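Local structure of 1-deoxy-D-xylulose 5-phosphate reductoisomerase (Moraxella catarrhalis, 4ZQG) at residues A[325-330]-A[366-371]; A[133-138]-A[389-394]; A[148-153]-A[240-245]; A[193-198]-A[254-259]. The protein catalyses the magnesium-dependent isomerisation and nicotinamide-nucleotide-dependent reduction of 1-deoxy-D-xylulose 5-phosphate to 2-C-methyl-D-erythritol 4-phosphate, and binds the inhibitor fosmidomycin. All coordinates share one frame; numbering follows the deposited sequence. Where two conformers were deposited one is given.

Contact 1: residues A[325-330]-A[366-371]; sequences ARYAAR and ACLDDK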
loop_
_atom_site.group_PDB
_atom_site.type_symbol
_atom_site.label_atom_id
_atom_site.label_comp_id
_atom_site.label_asym_id
_atom_site.label_seq_id
_atom_site.Cartn_x
_atom_site.Cartn_y
_atom_site.Cartn_z
ATOM N N ALA A 325 -17.899 10.441 -18.242
ATOM C CA ALA A 325 -16.455 10.618 -18.286
ATOM C C ALA A 325 -15.729 9.440 -18.870
ATOM O O ALA A 325 -14.695 9.601 -19.555
ATOM C CB ALA A 325 -15.925 10.898 -16.901
ATOM N N ARG A 326 -16.252 8.248 -18.589
ATOM C CA ARG A 326 -15.645 7.051 -19.138
ATOM C C ARG A 326 -15.848 7.062 -20.639
ATOM O O ARG A 326 -14.902 6.939 -21.398
ATOM C CB ARG A 326 -16.185 5.780 -18.483
ATOM C CG ARG A 326 -15.270 4.579 -18.726
ATOM C CD ARG A 326 -15.749 3.323 -18.016
ATOM N NE ARG A 326 -15.589 3.436 -16.583
ATOM C CZ ARG A 326 -14.442 3.260 -15.941
ATOM N NH1 ARG A 326 -14.408 3.394 -14.604
ATOM N NH2 ARG A 326 -13.332 2.965 -16.615
ATOM N N TYR A 327 -17.091 7.281 -21.051
ATOM C CA TYR A 327 -17.430 7.442 -22.448
ATOM C C TYR A 327 -16.483 8.415 -23.105
ATOM O O TYR A 327 -15.937 8.140 -24.162
ATOM C CB TYR A 327 -18.873 7.885 -22.571
ATOM C CG TYR A 327 -19.306 8.275 -23.973
ATOM C CD1 TYR A 327 -19.036 7.454 -25.077
ATOM C CD2 TYR A 327 -20.016 9.473 -24.197
ATOM C CE1 TYR A 327 -19.452 7.822 -26.357
ATOM C CE2 TYR A 327 -20.437 9.835 -25.461
ATOM C CZ TYR A 327 -20.153 9.016 -26.539
ATOM O OH TYR A 327 -20.583 9.404 -27.795
ATOM N N ALA A 328 -16.230 9.542 -22.457
ATOM C CA ALA A 328 -15.358 10.555 -23.040
ATOM C C ALA A 328 -13.922 10.072 -23.071
ATOM O O ALA A 328 -13.224 10.261 -24.054
ATOM C CB ALA A 328 -15.482 11.872 -22.286
ATOM N N ALA A 329 -13.474 9.419 -22.007
ATOM C CA ALA A 329 -12.113 8.896 -21.998
ATOM C C ALA A 329 -11.851 7.980 -23.181
ATOM O O ALA A 329 -10.789 8.038 -23.769
ATOM C CB ALA A 329 -11.841 8.164 -20.709
ATOM N N ARG A 330 -12.832 7.147 -23.524
ATOM C CA ARG A 330 -12.735 6.282 -24.692
ATOM C C ARG A 330 -12.720 7.070 -25.999
ATOM O O ARG A 330 -12.032 6.679 -26.948
ATOM C CB ARG A 330 -13.898 5.282 -24.722
ATOM C CG ARG A 330 -13.678 4.063 -23.854
ATOM C CD ARG A 330 -14.964 3.572 -23.195
ATOM N NE ARG A 330 -15.544 2.412 -23.867
ATOM C CZ ARG A 330 -16.335 1.528 -23.268
ATOM N NH1 ARG A 330 -16.634 1.676 -21.990
ATOM N NH2 ARG A 330 -16.836 0.507 -23.951
ATOM N N ALA A 366 -25.450 16.461 -23.484
ATOM C CA ALA A 366 -25.947 17.176 -24.646
ATOM C C ALA A 366 -24.765 17.711 -25.412
ATOM O O ALA A 366 -24.728 17.646 -26.636
ATOM C CB ALA A 366 -26.900 18.290 -24.250
ATOM N N CYS A 367 -23.776 18.189 -24.677
ATOM C CA CYS A 367 -22.518 18.604 -25.286
ATOM C C CYS A 367 -21.650 17.460 -25.893
ATOM O O CYS A 367 -21.031 17.642 -26.949
ATOM C CB CYS A 367 -21.700 19.397 -24.278
ATOM S SG CYS A 367 -22.348 21.063 -24.051
ATOM N N LEU A 368 -21.581 16.301 -25.244
ATOM C CA LEU A 368 -20.780 15.237 -25.801
ATOM C C LEU A 368 -21.417 14.780 -27.107
ATOM O O LEU A 368 -20.698 14.569 -28.090
ATOM C CB LEU A 368 -20.613 14.073 -24.828
ATOM C CG LEU A 368 -19.590 14.308 -23.726
ATOM C CD1 LEU A 368 -19.903 13.463 -22.515
ATOM C CD2 LEU A 368 -18.179 14.055 -24.220
ATOM N N ASP A 369 -22.754 14.682 -27.108
ATOM C CA ASP A 369 -23.509 14.186 -28.254
ATOM C C ASP A 369 -23.881 15.237 -29.297
ATOM O O ASP A 369 -24.536 14.919 -30.274
ATOM C CB ASP A 369 -24.771 13.453 -27.782
ATOM C CG ASP A 369 -24.454 12.154 -27.042
ATOM O OD1 ASP A 369 -25.384 11.600 -26.422
ATOM O OD2 ASP A 369 -23.281 11.691 -27.067
ATOM N N ASP A 370 -23.448 16.478 -29.104
ATOM C CA ASP A 370 -23.701 17.548 -30.070
ATOM C C ASP A 370 -22.855 17.453 -31.341
ATOM O O ASP A 370 -21.625 17.372 -31.263
ATOM C CB ASP A 370 -23.411 18.885 -29.412
ATOM C CG ASP A 370 -23.695 20.047 -30.317
ATOM O OD1 ASP A 370 -24.558 20.869 -29.940
ATOM O OD2 ASP A 370 -23.061 20.136 -31.392
ATOM N N LYS A 371 -23.510 17.546 -32.504
ATOM C CA LYS A 371 -22.827 17.320 -33.782
ATOM C C LYS A 371 -21.734 18.357 -34.053
ATOM O O LYS A 371 -20.689 18.034 -34.623
ATOM C CB LYS A 371 -23.822 17.257 -34.940
ATOM C CG LYS A 371 -24.735 16.037 -34.888
#
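The phenol ring of Tyr327 meets the carboxylate of Asp369 at its edge: OD2 of Asp369 lies near the ring plane, 3.8 Å from Tyr327 CE2, and the two flat groups are turned 71° against each other. Leu368 comes to the same ring from an oblique direction, with its CB 4.3 Å from Tyr327 CE2. This meeting belongs to the helical C-terminal domain of the reductoisomerase, a four-helix bundle, in which helix 320-331 packs beside the end of helix 359-368. It illustrates how a bundle can change from an apolar interior to a polar rim within one turn of helix. On the inner side Leu368 passes its CD2 branch to the small Ala328, where CD2 and Ala328 CB are 4.0 Å apart; both residues are buried, and both also touch Ala335 of helix 333-351, so three helices come together round Leu368, Ala328 and Ala335. On the outer side Tyr327 holds CG anti to its backbone N (chi1 172°), which carries the ring across toward the other helix and places the hydroxyl at the exposed margin. Tyr327 OH is 3.6 Å from Asp369 OD2, a proximity of polar groups with no hydrogen bond between them. Farther along the second segment, Asp370 is the N-cap of helix 371-374. Its carboxylate divides its work: OD2 receives the backbone N of Ile373, while OD1 forms a salt bridge with NZ of Lys405 on the long helix 387-409.

Contact 2: residues A[133-138]-A[389-394]; sequences VMAGDL and ERILTM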
loop_
_atom_site.group_PDB
_atom_site.type_symbol
_atom_site.label_atom_id
_atom_site.label_comp_id
_atom_site.label_asym_id
_atom_site.label_seq_id
_atom_site.Cartn_x
_atom_site.Cartn_y
_atom_site.Cartn_z
ATOM N N VAL A 133 -6.812 16.437 -18.212
ATOM C CA VAL A 133 -8.062 16.100 -18.874
ATOM C C VAL A 133 -8.161 16.779 -20.228
ATOM O O VAL A 133 -8.775 16.265 -21.149
ATOM C CB VAL A 133 -9.274 16.564 -18.060
ATOM C CG1 VAL A 133 -10.563 16.422 -18.829
ATOM C CG2 VAL A 133 -9.390 15.812 -16.756
ATOM N N MET A 134 -7.576 17.968 -20.355
ATOM C CA MET A 134 -7.659 18.738 -21.605
ATOM C C MET A 134 -6.473 18.643 -22.531
ATOM O O MET A 134 -6.634 18.825 -23.723
ATOM C CB MET A 134 -7.913 20.198 -21.281
ATOM C CG MET A 134 -9.246 20.323 -20.608
ATOM S SD MET A 134 -9.983 21.892 -20.957
ATOM C CE MET A 134 -8.645 22.899 -20.360
ATOM N N ALA A 135 -5.295 18.364 -22.012
ATOM C CA ALA A 135 -4.116 18.394 -22.834
ATOM C C ALA A 135 -3.136 17.327 -22.413
ATOM O O ALA A 135 -1.920 17.507 -22.514
ATOM C CB ALA A 135 -3.483 19.767 -22.749
ATOM N N GLY A 136 -3.680 16.208 -21.966
ATOM C CA GLY A 136 -2.878 15.124 -21.459
ATOM C C GLY A 136 -1.777 14.719 -22.418
ATOM O O GLY A 136 -0.610 14.723 -22.034
ATOM N N ASP A 137 -2.115 14.406 -23.669
ATOM C CA ASP A 137 -1.083 13.915 -24.581
ATOM C C ASP A 137 -0.035 14.974 -24.717
ATOM O O ASP A 137 1.152 14.686 -24.674
ATOM C CB ASP A 137 -1.612 13.588 -25.986
ATOM C CG ASP A 137 -2.795 12.640 -25.971
ATOM O OD1 ASP A 137 -2.624 11.414 -25.681
ATOM O OD2 ASP A 137 -3.902 13.154 -26.272
ATOM N N LEU A 138 -0.487 16.211 -24.884
ATOM C CA LEU A 138 0.425 17.325 -25.157
ATOM C C LEU A 138 1.337 17.584 -23.983
ATOM O O LEU A 138 2.543 17.757 -24.167
ATOM C CB LEU A 138 -0.353 18.580 -25.504
ATOM C CG LEU A 138 0.423 19.842 -25.887
ATOM C CD1 LEU A 138 1.548 19.536 -26.857
ATOM C CD2 LEU A 138 -0.539 20.871 -26.474
ATOM N N GLU A 389 -3.388 25.622 -29.661
ATOM C CA GLU A 389 -4.439 26.515 -30.229
ATOM C C GLU A 389 -5.712 25.739 -30.533
ATOM O O GLU A 389 -6.828 26.280 -30.415
ATOM C CB GLU A 389 -3.974 27.285 -31.496
ATOM N N ARG A 390 -5.524 24.480 -30.932
ATOM C CA ARG A 390 -6.623 23.554 -31.149
ATOM C C ARG A 390 -7.385 23.248 -29.857
ATOM O O ARG A 390 -8.617 23.196 -29.866
ATOM C CB ARG A 390 -6.099 22.274 -31.814
ATOM C CG ARG A 390 -5.741 22.455 -33.275
ATOM C CD ARG A 390 -4.580 21.620 -33.786
ATOM N NE ARG A 390 -4.983 20.551 -34.690
ATOM C CZ ARG A 390 -4.285 20.119 -35.751
ATOM N NH1 ARG A 390 -3.129 20.675 -36.109
ATOM N NH2 ARG A 390 -4.763 19.113 -36.486
ATOM N N ILE A 391 -6.659 23.054 -28.745
ATOM C CA ILE A 391 -7.306 22.828 -27.436
ATOM C C ILE A 391 -8.105 24.060 -26.979
ATOM O O ILE A 391 -9.256 23.963 -26.568
ATOM C CB ILE A 391 -6.286 22.400 -26.346
ATOM C CG1 ILE A 391 -5.712 21.013 -26.669
ATOM C CG2 ILE A 391 -6.947 22.356 -24.965
ATOM C CD1 ILE A 391 -4.369 20.691 -26.046
ATOM N N LEU A 392 -7.496 25.232 -27.070
ATOM C CA LEU A 392 -8.162 26.480 -26.650
ATOM C C LEU A 392 -9.355 26.847 -27.532
ATOM O O LEU A 392 -10.387 27.271 -27.027
ATOM C CB LEU A 392 -7.159 27.626 -26.617
ATOM C CG LEU A 392 -6.018 27.445 -25.609
ATOM C CD1 LEU A 392 -4.981 28.527 -25.838
ATOM C CD2 LEU A 392 -6.500 27.460 -24.161
ATOM N N THR A 393 -9.236 26.646 -28.840
ATOM C CA THR A 393 -10.357 26.904 -29.755
ATOM C C THR A 393 -11.577 26.053 -29.420
ATOM O O THR A 393 -12.710 26.523 -29.483
ATOM C CB THR A 393 -9.913 26.650 -31.198
ATOM O OG1 THR A 393 -8.805 27.504 -31.481
ATOM C CG2 THR A 393 -11.027 26.921 -32.190
ATOM N N MET A 394 -11.346 24.798 -29.046
ATOM C CA MET A 394 -12.441 23.899 -28.722
ATOM C C MET A 394 -13.007 24.252 -27.390
ATOM O O MET A 394 -14.212 24.182 -27.174
ATOM C CB MET A 394 -11.970 22.450 -28.679
ATOM C CG MET A 394 -13.055 21.497 -28.180
ATOM S SD MET A 394 -13.845 20.623 -29.506
ATOM C CE MET A 394 -14.714 19.385 -28.587
#
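In the interface between the nucleotide-binding Rossmann-type domain and the C-terminal four-helix bundle, Ile391 of helix 387-409 is pressed against Met134, Ala135 and Leu138 of helix 130-146. The short helical segments run nearly antiparallel, with 166° between their directions and axes 10.5 Å apart, and the pair serves as an example of one apolar side chain carrying a helix-helix contact within a domain interface. Ile391 points its CD1 end into the facing helix. That methyl lies 3.5 Å from Ala135 CB and 3.9 Å from Leu138 CD2, the leucine crossing it at a slant. The other branch, CG2, stands anti to the backbone N of Ile391 and beside its carbonyl carbon, and from there it faces Met134, with Ile391 CG2 4.4 Å from Met134 CB. The backbone joins in as well, since Met134 O is 3.7 Å from Ile391 CD1. Helix 130-146 is kinked here, the backbone N atoms of Asp137 and Leu138 lacking their bonds to the preceding turn. Leu111 of helix 111-120 and Ile337 of helix 333-351 also touch Ile391, and all four residues of the contact are buried. On helix 387-409 itself, Glu389 O accepts two donors from opposite faces of its carbonyl plane: Thr393 N at 2.9 Å and the hydroxyl Thr393 OG1 at 2.6 Å.

Contact 3: residues A[148-153]-A[240-245]; sequences ATILPI and CHLFDL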
loop_
_atom_site.group_PDB
_atom_site.type_symbol
_atom_site.label_atom_id
_atom_site.label_comp_id
_atom_site.label_asym_id
_atom_site.label_seq_id
_atom_site.Cartn_x
_atom_site.Cartn_y
_atom_site.Cartn_z
ATOM N N ALA A 148 10.958 17.100 -18.073
ATOM C CA ALA A 148 10.130 17.471 -16.953
ATOM C C ALA A 148 9.651 16.193 -16.273
ATOM O O ALA A 148 9.407 15.200 -16.940
ATOM C CB ALA A 148 8.950 18.344 -17.406
ATOM N N THR A 149 9.541 16.249 -14.947
ATOM C CA THR A 149 9.044 15.177 -14.110
ATOM C C THR A 149 7.748 15.668 -13.590
ATOM O O THR A 149 7.668 16.785 -13.157
ATOM C CB THR A 149 9.938 14.941 -12.866
ATOM O OG1 THR A 149 11.291 15.265 -13.180
ATOM C CG2 THR A 149 9.884 13.478 -12.386
ATOM N N ILE A 150 6.727 14.848 -13.612
ATOM C CA ILE A 150 5.444 15.208 -13.080
ATOM C C ILE A 150 5.161 14.314 -11.910
ATOM O O ILE A 150 5.213 13.105 -12.062
ATOM C CB ILE A 150 4.349 14.970 -14.117
ATOM C CG1 ILE A 150 4.644 15.816 -15.352
ATOM C CG2 ILE A 150 2.974 15.276 -13.523
ATOM C CD1 ILE A 150 3.511 15.850 -16.338
ATOM N N LEU A 151 4.853 14.910 -10.758
ATOM C CA LEU A 151 4.382 14.198 -9.598
ATOM C C LEU A 151 3.014 14.645 -9.204
ATOM O O LEU A 151 2.765 15.807 -8.957
ATOM C CB LEU A 151 5.291 14.430 -8.416
ATOM C CG LEU A 151 6.682 13.832 -8.569
ATOM C CD1 LEU A 151 7.593 14.759 -9.361
ATOM C CD2 LEU A 151 7.268 13.557 -7.186
ATOM N N PRO A 152 2.109 13.707 -9.065
ATOM C CA PRO A 152 0.761 14.107 -8.732
ATOM C C PRO A 152 0.552 14.385 -7.252
ATOM O O PRO A 152 1.070 13.660 -6.361
ATOM C CB PRO A 152 -0.055 12.883 -9.143
ATOM C CG PRO A 152 0.867 11.751 -8.888
ATOM C CD PRO A 152 2.240 12.246 -9.231
ATOM N N ILE A 153 -0.259 15.411 -7.033
ATOM C CA ILE A 153 -0.614 15.944 -5.744
ATOM C C ILE A 153 -2.009 15.508 -5.436
ATOM O O ILE A 153 -2.385 15.390 -4.276
ATOM C CB ILE A 153 -0.623 17.507 -5.799
ATOM C CG1 ILE A 153 0.741 18.060 -5.436
ATOM C CG2 ILE A 153 -1.738 18.161 -4.922
ATOM C CD1 ILE A 153 0.803 19.590 -5.596
ATOM N N CYS A 240 -5.412 7.958 -16.641
ATOM C CA CYS A 240 -5.001 7.454 -17.936
ATOM C C CYS A 240 -3.734 8.124 -18.431
ATOM O O CYS A 240 -2.804 7.437 -18.807
ATOM C CB CYS A 240 -6.117 7.586 -18.979
ATOM S SG CYS A 240 -7.654 6.654 -18.686
ATOM N N HIS A 241 -3.665 9.450 -18.428
ATOM C CA HIS A 241 -2.442 10.118 -18.873
ATOM C C HIS A 241 -1.298 9.922 -17.929
ATOM O O HIS A 241 -0.169 9.748 -18.360
ATOM C CB HIS A 241 -2.643 11.615 -19.068
ATOM C CG HIS A 241 -3.647 11.943 -20.104
ATOM N ND1 HIS A 241 -3.380 11.828 -21.453
ATOM C CD2 HIS A 241 -4.941 12.323 -19.996
ATOM C CE1 HIS A 241 -4.476 12.119 -22.130
ATOM N NE2 HIS A 241 -5.435 12.433 -21.268
ATOM N N LEU A 242 -1.549 9.998 -16.631
ATOM C CA LEU A 242 -0.428 9.963 -15.706
ATOM C C LEU A 242 0.265 8.629 -15.752
ATOM O O LEU A 242 1.495 8.541 -15.723
ATOM C CB LEU A 242 -0.895 10.224 -14.279
ATOM C CG LEU A 242 -1.003 11.672 -13.790
ATOM C CD1 LEU A 242 -1.553 11.632 -12.376
ATOM C CD2 LEU A 242 0.345 12.344 -13.875
ATOM N N PHE A 243 -0.543 7.578 -15.788
ATOM C CA PHE A 243 -0.021 6.240 -15.643
ATOM C C PHE A 243 -0.015 5.458 -16.953
ATOM O O PHE A 243 0.319 4.287 -16.977
ATOM C CB PHE A 243 -0.830 5.542 -14.583
ATOM C CG PHE A 243 -0.846 6.278 -13.295
ATOM C CD1 PHE A 243 -2.025 6.722 -12.747
ATOM C CD2 PHE A 243 0.332 6.529 -12.638
ATOM C CE1 PHE A 243 -2.030 7.412 -11.555
ATOM C CE2 PHE A 243 0.326 7.172 -11.441
ATOM C CZ PHE A 243 -0.860 7.632 -10.914
ATOM N N ASP A 244 -0.331 6.155 -18.034
ATOM C CA ASP A 244 -0.194 5.661 -19.377
ATOM C C ASP A 244 -1.027 4.404 -19.657
ATOM O O ASP A 244 -0.541 3.474 -20.283
ATOM C CB ASP A 244 1.261 5.425 -19.701
ATOM C CG ASP A 244 1.485 5.331 -21.153
ATOM O OD1 ASP A 244 2.128 4.357 -21.594
ATOM O OD2 ASP A 244 0.932 6.184 -21.885
ATOM N N LEU A 245 -2.291 4.441 -19.222
ATOM C CA LEU A 245 -3.247 3.365 -19.388
ATOM C C LEU A 245 -4.508 3.855 -20.090
ATOM O O LEU A 245 -4.678 5.066 -20.297
ATOM C CB LEU A 245 -3.649 2.871 -18.012
ATOM C CG LEU A 245 -2.542 2.317 -17.123
ATOM C CD1 LEU A 245 -3.123 1.988 -15.768
ATOM C CD2 LEU A 245 -1.913 1.054 -17.712
#
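Leu242 holds CG anti to its own carbonyl carbon (chi1 -87°), and with chi2 near 180° its two methyls reach Ile150 and Pro152 on strand 149-152; Ile150, with chi1 -60°, holds CG2 anti to its backbone N to meet one of them. The strand is an outermost member of the parallel sheet of the Rossmann-type domain, and helix 230-243, which brings Leu242, packs against it. The fork of the leucine is shared out between the two strand residues. CD1 goes to the proline, with Leu242 CD1 3.8 Å from Pro152 CB, and CD2 to the isoleucine, with Leu242 CD2 4.0 Å from Ile150 CG2. Because Ile150 and Pro152 are two positions apart on an extended strand, both point to the helix, as in many strand-helix pairings. Leu132 of helix 130-146 and His157 of helix 155-162 also touch Leu242. The strand leads directly toward the magnesium ligands Asp154 and Glu156, the side chain of Pro152 being about 9 Å from the metal. Next to the fork, CB of Leu242 lies over the centre of the Phe243 ring, 3.9 Å above its plane.

Contact 4: residues A[193-198]-A[254-259]; sequences SFLDKS and IHPNSV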
loop_
_atom_site.group_PDB
_atom_site.type_symbol
_atom_site.label_atom_id
_atom_site.label_comp_id
_atom_site.label_asym_id
_atom_site.label_seq_id
_atom_site.Cartn_x
_atom_site.Cartn_y
_atom_site.Cartn_z
ATOM N N SER A 193 -21.538 14.493 -0.917
ATOM C CA SER A 193 -22.644 14.885 -0.035
ATOM C C SER A 193 -23.988 14.204 -0.281
ATOM O O SER A 193 -24.871 14.326 0.556
ATOM C CB SER A 193 -22.881 16.376 -0.165
ATOM O OG SER A 193 -21.756 17.128 0.261
ATOM N N PHE A 194 -24.187 13.544 -1.416
ATOM C CA PHE A 194 -25.512 12.991 -1.719
ATOM C C PHE A 194 -25.516 11.496 -1.943
ATOM O O PHE A 194 -26.566 10.931 -2.273
ATOM C CB PHE A 194 -26.132 13.694 -2.939
ATOM C CG PHE A 194 -26.411 15.159 -2.709
ATOM C CD1 PHE A 194 -25.435 16.121 -2.990
ATOM C CD2 PHE A 194 -27.629 15.570 -2.182
ATOM C CE1 PHE A 194 -25.676 17.457 -2.758
ATOM C CE2 PHE A 194 -27.872 16.910 -1.949
ATOM C CZ PHE A 194 -26.895 17.857 -2.241
ATOM N N LEU A 195 -24.360 10.857 -1.748
ATOM C CA LEU A 195 -24.264 9.414 -1.840
ATOM C C LEU A 195 -25.505 8.735 -1.248
ATOM O O LEU A 195 -26.167 7.917 -1.916
ATOM C CB LEU A 195 -23.022 8.886 -1.106
ATOM C CG LEU A 195 -23.054 7.355 -0.872
ATOM C CD1 LEU A 195 -23.097 6.608 -2.197
ATOM C CD2 LEU A 195 -21.881 6.890 -0.038
ATOM N N ASP A 196 -25.812 9.097 -0.004
ATOM C CA ASP A 196 -26.819 8.405 0.776
ATOM C C ASP A 196 -28.109 9.206 0.822
ATOM O O ASP A 196 -28.697 9.387 1.874
ATOM C CB ASP A 196 -26.261 8.151 2.189
ATOM C CG ASP A 196 -26.821 6.907 2.824
ATOM O OD1 ASP A 196 -27.009 5.901 2.100
ATOM O OD2 ASP A 196 -27.064 6.934 4.047
ATOM N N LYS A 197 -28.536 9.691 -0.343
ATOM C CA LYS A 197 -29.732 10.542 -0.493
ATOM C C LYS A 197 -30.381 10.236 -1.838
ATOM O O LYS A 197 -29.727 9.751 -2.749
ATOM C CB LYS A 197 -29.365 12.031 -0.417
ATOM C CG LYS A 197 -29.349 12.621 0.986
ATOM C CD LYS A 197 -28.312 13.730 1.127
ATOM C CE LYS A 197 -28.568 14.573 2.373
ATOM N N SER A 198 -31.666 10.538 -1.957
ATOM C CA SER A 198 -32.423 10.251 -3.175
ATOM C C SER A 198 -31.980 11.109 -4.377
ATOM O O SER A 198 -31.509 12.240 -4.211
ATOM C CB SER A 198 -33.917 10.490 -2.910
ATOM O OG SER A 198 -34.135 11.787 -2.367
ATOM N N ILE A 254 -16.741 3.181 -4.635
ATOM C CA ILE A 254 -17.206 4.092 -3.621
ATOM C C ILE A 254 -16.726 3.675 -2.222
ATOM O O ILE A 254 -16.946 2.554 -1.774
ATOM C CB ILE A 254 -18.747 4.174 -3.591
ATOM C CG1 ILE A 254 -19.331 4.654 -4.925
ATOM C CG2 ILE A 254 -19.218 5.062 -2.464
ATOM C CD1 ILE A 254 -18.452 5.556 -5.785
ATOM N N HIS A 255 -16.175 4.652 -1.513
ATOM C CA HIS A 255 -15.615 4.489 -0.182
ATOM C C HIS A 255 -15.911 5.754 0.575
ATOM O O HIS A 255 -15.160 6.709 0.423
ATOM C CB HIS A 255 -14.105 4.312 -0.307
ATOM C CG HIS A 255 -13.413 4.254 1.003
ATOM N ND1 HIS A 255 -13.917 3.532 2.062
ATOM C CD2 HIS A 255 -12.265 4.812 1.435
ATOM C CE1 HIS A 255 -13.109 3.659 3.093
ATOM N NE2 HIS A 255 -12.107 4.437 2.738
ATOM N N PRO A 256 -16.996 5.793 1.369
ATOM C CA PRO A 256 -17.427 7.052 2.035
ATOM C C PRO A 256 -16.527 7.612 3.127
ATOM O O PRO A 256 -16.545 8.807 3.365
ATOM C CB PRO A 256 -18.793 6.726 2.638
ATOM C CG PRO A 256 -19.127 5.349 2.218
ATOM C CD PRO A 256 -17.952 4.707 1.556
ATOM N N ASN A 257 -15.730 6.776 3.778
ATOM C CA ASN A 257 -14.904 7.233 4.910
ATOM C C ASN A 257 -13.723 8.130 4.494
ATOM O O ASN A 257 -13.130 8.785 5.323
ATOM C CB ASN A 257 -14.372 6.035 5.675
ATOM C CG ASN A 257 -15.410 4.938 5.861
ATOM O OD1 ASN A 257 -15.859 4.297 4.901
ATOM N ND2 ASN A 257 -15.758 4.673 7.100
ATOM N N SER A 258 -13.354 8.106 3.219
ATOM C CA SER A 258 -12.199 8.848 2.698
ATOM C C SER A 258 -10.850 8.532 3.370
ATOM O O SER A 258 -9.927 9.370 3.420
ATOM C CB SER A 258 -12.497 10.367 2.644
ATOM O OG SER A 258 -13.365 10.654 1.559
ATOM N N VAL A 259 -10.732 7.291 3.839
ATOM C CA VAL A 259 -9.515 6.811 4.464
ATOM C C VAL A 259 -8.616 6.104 3.480
ATOM O O VAL A 259 -7.435 6.417 3.384
ATOM C CB VAL A 259 -9.862 5.928 5.640
ATOM C CG1 VAL A 259 -8.638 5.192 6.123
ATOM C CG2 VAL A 259 -10.440 6.815 6.739
#
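The side chains of Leu195 and Ile254 lie alongside each other, pointing opposite ways, while the same leucine crosses the ring of Pro256 at an angle. The contact joins two loops of the catalytic domain. Residues 193-198 lie in the loop after strand 182-189; residues 254-259 link strands 250-254 and 260-266 of the mixed sheet by way of a type I turn from His255 to Ser258. It offers an instance of two loops meeting through a small apolar cluster centred on one leucine. Leu195 keeps CG anti to its backbone N (chi1 166°), which carries CG toward the facing loop, and chi2 of 61° then sets the two methyls. CD2 meets two partners on the side of the facing loop, 4.0 Å from Ile254 CG2 and 3.9 Å from Pro256 CG, and the second methyl brushes the isoleucine too, Leu195 CD1 being 4.2 Å from Ile254 CG2. Ile254 is buried, and its side chain lies about 8 Å from the bound fosmidomycin, which puts the contact near the inhibitor pocket. Leu195 O accepts a hydrogen bond from NZ of Lys318, as does Lys197 O, so one lysine ties this loop at two carbonyls. Asn257 holds its turn to the neighbouring strand 307-311, its ND2 reaching Ser308 O and its OD1 receiving Lys310 N. Within the turn, the backbone N of Ser258 lies 3.7 Å above the plane of the His255 ring, displaced toward the rim.

Read from the N terminus, contact 2 opens first, at 133-138, and contact 3 follows at 148-153 on the next strand of the Rossmann-type sheet. Contact 4 opens at 193-198, before contact 3 has closed at 240-245, and itself closes at 254-259, so contacts 3 and 4 cross. Contact 1 comes after both, between 325-330 and 366-371, wholly within the C-terminal bundle. Contact 2 closes last, at 389-394, and its loop encloses the other three. Contact 2 thus ties the nucleotide-binding domain to the bundle, contact 3 joins the Rossmann-type sheet to helix 230-243, and contact 4 links catalytic-domain loops. Contacts 2 and 3 touch where Gly136 CA packs 3.3 Å from His241 ND1.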